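Local coordinates for transmembrane oligosaccharyl transferase (Archaeoglobus fulgidus, PDB 3WAJ), which belongs to the STT3/AglB family of membrane-embedded oligosaccharyl transferases, pairing a helical transmembrane part that carries a zinc ion with a large soluble part, at residues Val822-Ser827 with Ile851-Ser856. Sequence-based numbering, arbitrary orientation.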
loop_
_atom_site.group_PDB
_atom_site.type_symbol
_atom_site.label_atom_id
_atom_site.label_comp_id
_atom_site.label_asym_id
_atom_site.label_seq_id
_atom_site.Cartn_x
_atom_site.Cartn_y
_atom_site.Cartn_z
ATOM N N VAL A 822 -36.466 -11.471 -20.554
ATOM C CA VAL A 822 -35.058 -11.089 -20.610
ATOM C C VAL A 822 -34.811 -9.640 -20.151
ATOM O O VAL A 822 -35.594 -8.730 -20.452
ATOM C CB VAL A 822 -34.436 -11.383 -21.998
ATOM C CG1 VAL A 822 -34.974 -10.439 -23.045
ATOM C CG2 VAL A 822 -32.918 -11.297 -21.928
ATOM N N VAL A 823 -33.727 -9.447 -19.402
ATOM C CA VAL A 823 -33.367 -8.137 -18.861
ATOM C C VAL A 823 -32.156 -7.582 -19.626
ATOM O O VAL A 823 -31.087 -8.196 -19.633
ATOM C CB VAL A 823 -33.077 -8.239 -17.343
ATOM C CG1 VAL A 823 -33.006 -6.858 -16.685
ATOM C CG2 VAL A 823 -34.148 -9.072 -16.670
ATOM N N LEU A 824 -32.339 -6.430 -20.275
ATOM C CA LEU A 824 -31.304 -5.810 -21.107
ATOM C C LEU A 824 -30.776 -4.530 -20.442
ATOM O O LEU A 824 -31.561 -3.703 -19.973
ATOM C CB LEU A 824 -31.865 -5.495 -22.498
ATOM C CG LEU A 824 -32.627 -6.626 -23.198
ATOM C CD1 LEU A 824 -33.164 -6.204 -24.566
ATOM C CD2 LEU A 824 -31.747 -7.851 -23.343
ATOM N N PRO A 825 -29.442 -4.363 -20.390
ATOM C CA PRO A 825 -28.865 -3.200 -19.703
ATOM C C PRO A 825 -28.427 -2.057 -20.626
ATOM O O PRO A 825 -28.097 -0.986 -20.121
ATOM C CB PRO A 825 -27.630 -3.798 -19.022
ATOM C CG PRO A 825 -27.176 -4.855 -19.993
ATOM C CD PRO A 825 -28.412 -5.363 -20.724
ATOM N N TYR A 826 -28.393 -2.266 -21.940
ATOM C CA TYR A 826 -27.957 -1.184 -22.826
ATOM C C TYR A 826 -29.146 -0.411 -23.394
ATOM O O TYR A 826 -30.145 -1.005 -23.802
ATOM C CB TYR A 826 -27.067 -1.710 -23.957
ATOM C CG TYR A 826 -25.665 -2.089 -23.521
ATOM C CD1 TYR A 826 -24.709 -1.110 -23.250
ATOM C CD2 TYR A 826 -25.289 -3.424 -23.401
ATOM C CE1 TYR A 826 -23.419 -1.452 -22.860
ATOM C CE2 TYR A 826 -24.001 -3.770 -23.019
ATOM C CZ TYR A 826 -23.079 -2.785 -22.754
ATOM O OH TYR A 826 -21.818 -3.145 -22.373
ATOM N N SER A 827 -29.041 0.914 -23.409
ATOM C CA SER A 827 -30.073 1.754 -24.026
ATOM C C SER A 827 -29.491 2.493 -25.216
ATOM O O SER A 827 -28.268 2.554 -25.391
ATOM C CB SER A 827 -30.652 2.760 -23.033
ATOM O OG SER A 827 -29.696 3.746 -22.686
ATOM N N ILE A 851 -35.526 -4.649 -31.388
ATOM C CA ILE A 851 -35.935 -3.725 -30.327
ATOM C C ILE A 851 -34.937 -2.592 -30.150
ATOM O O ILE A 851 -33.717 -2.803 -30.198
ATOM C CB ILE A 851 -35.967 -4.407 -28.940
ATOM C CG1 ILE A 851 -36.155 -5.915 -29.048
ATOM C CG2 ILE A 851 -37.005 -3.764 -28.017
ATOM C CD1 ILE A 851 -36.044 -6.607 -27.704
ATOM N N THR A 852 -35.453 -1.397 -29.897
ATOM C CA THR A 852 -34.613 -0.335 -29.365
ATOM C C THR A 852 -35.125 -0.016 -27.958
ATOM O O THR A 852 -36.339 0.013 -27.721
ATOM C CB THR A 852 -34.571 0.907 -30.281
ATOM O OG1 THR A 852 -35.334 1.974 -29.701
ATOM C CG2 THR A 852 -35.103 0.560 -31.670
ATOM N N ILE A 853 -34.192 0.176 -27.026
ATOM C CA ILE A 853 -34.521 0.409 -25.621
ATOM C C ILE A 853 -34.117 1.828 -25.240
ATOM O O ILE A 853 -33.090 2.327 -25.708
ATOM C CB ILE A 853 -33.767 -0.586 -24.706
ATOM C CG1 ILE A 853 -34.140 -2.030 -25.052
ATOM C CG2 ILE A 853 -34.060 -0.319 -23.235
ATOM C CD1 ILE A 853 -35.576 -2.375 -24.710
ATOM N N TYR A 854 -34.907 2.474 -24.386
ATOM C CA TYR A 854 -34.567 3.821 -23.929
ATOM C C TYR A 854 -34.062 3.845 -22.480
ATOM O O TYR A 854 -34.382 2.955 -21.669
ATOM C CB TYR A 854 -35.728 4.806 -24.196
ATOM C CG TYR A 854 -36.040 4.873 -25.671
ATOM C CD1 TYR A 854 -35.293 5.686 -26.520
ATOM C CD2 TYR A 854 -37.036 4.079 -26.230
ATOM C CE1 TYR A 854 -35.551 5.732 -27.886
ATOM C CE2 TYR A 854 -37.301 4.117 -27.598
ATOM C CZ TYR A 854 -36.554 4.946 -28.420
ATOM O OH TYR A 854 -36.804 4.995 -29.775
ATOM N N GLU A 855 -33.250 4.859 -22.185
ATOM C CA GLU A 855 -32.563 4.983 -20.910
ATOM C C GLU A 855 -33.500 4.853 -19.707
ATOM O O GLU A 855 -33.138 4.247 -18.694
ATOM C CB GLU A 855 -31.765 6.302 -20.880
ATOM C CG GLU A 855 -31.082 6.629 -19.560
ATOM C CD GLU A 855 -29.868 5.751 -19.287
ATOM O OE1 GLU A 855 -29.615 4.811 -20.083
ATOM O OE2 GLU A 855 -29.162 6.011 -18.278
ATOM N N SER A 856 -34.713 5.391 -19.828
ATOM C CA SER A 856 -35.641 5.399 -18.698
ATOM C C SER A 856 -36.160 3.989 -18.433
ATOM O O SER A 856 -36.348 3.593 -17.276
ATOM C CB SER A 856 -36.797 6.372 -18.935
ATOM O OG SER A 856 -37.676 5.887 -19.929
#
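Glu855 OE1 is gripped by two groups: the hydroxyl of Ser827, whose OG donates to it over 2.8 Å, and the guanidinium of Arg694, which forms a salt bridge. The hydroxyl meets OE1 on its anti side, 15° out of the carboxylate plane. Ser827 OG lies between its own backbone N and carbonyl carbon (chi1 69°), while the glutamate chain bends at chi2 (73°), carrying CD round so that the carboxylate can meet the hydroxyl. The other oxygen, OE2, accepts from Gln859 one turn on in the helix, so both carboxylate oxygens have partners; the nearby arginine would be expected to favour the charged form. Beside this bond Ser827 CB lies 3.4 Å from Glu855 N, at the start of the helix, where Tyr854 is the N-cap residue. On the residue before the N-cap, Ile853 O lies 3.5 Å from Ser827 CA, and CB of Ile853 sits 3.8 Å from Tyr826 O. Farther back the contact is apolar and looser: Leu824 CD1 reaches both Ile851 CD1 and Ile853 CG1, each at 4.3 Å. In the AglB long peripheral domain, the contact thus joins the end of edge strand 819-824 and the loop that follows it to the approach and first residue of helix 855-860. Strand 780-785, next to 819-824 in its sheet, and strand 835-844 of the four-stranded sheet supply Val782, Ala780, Tyr840 and Ile842 around the leucine and isoleucines.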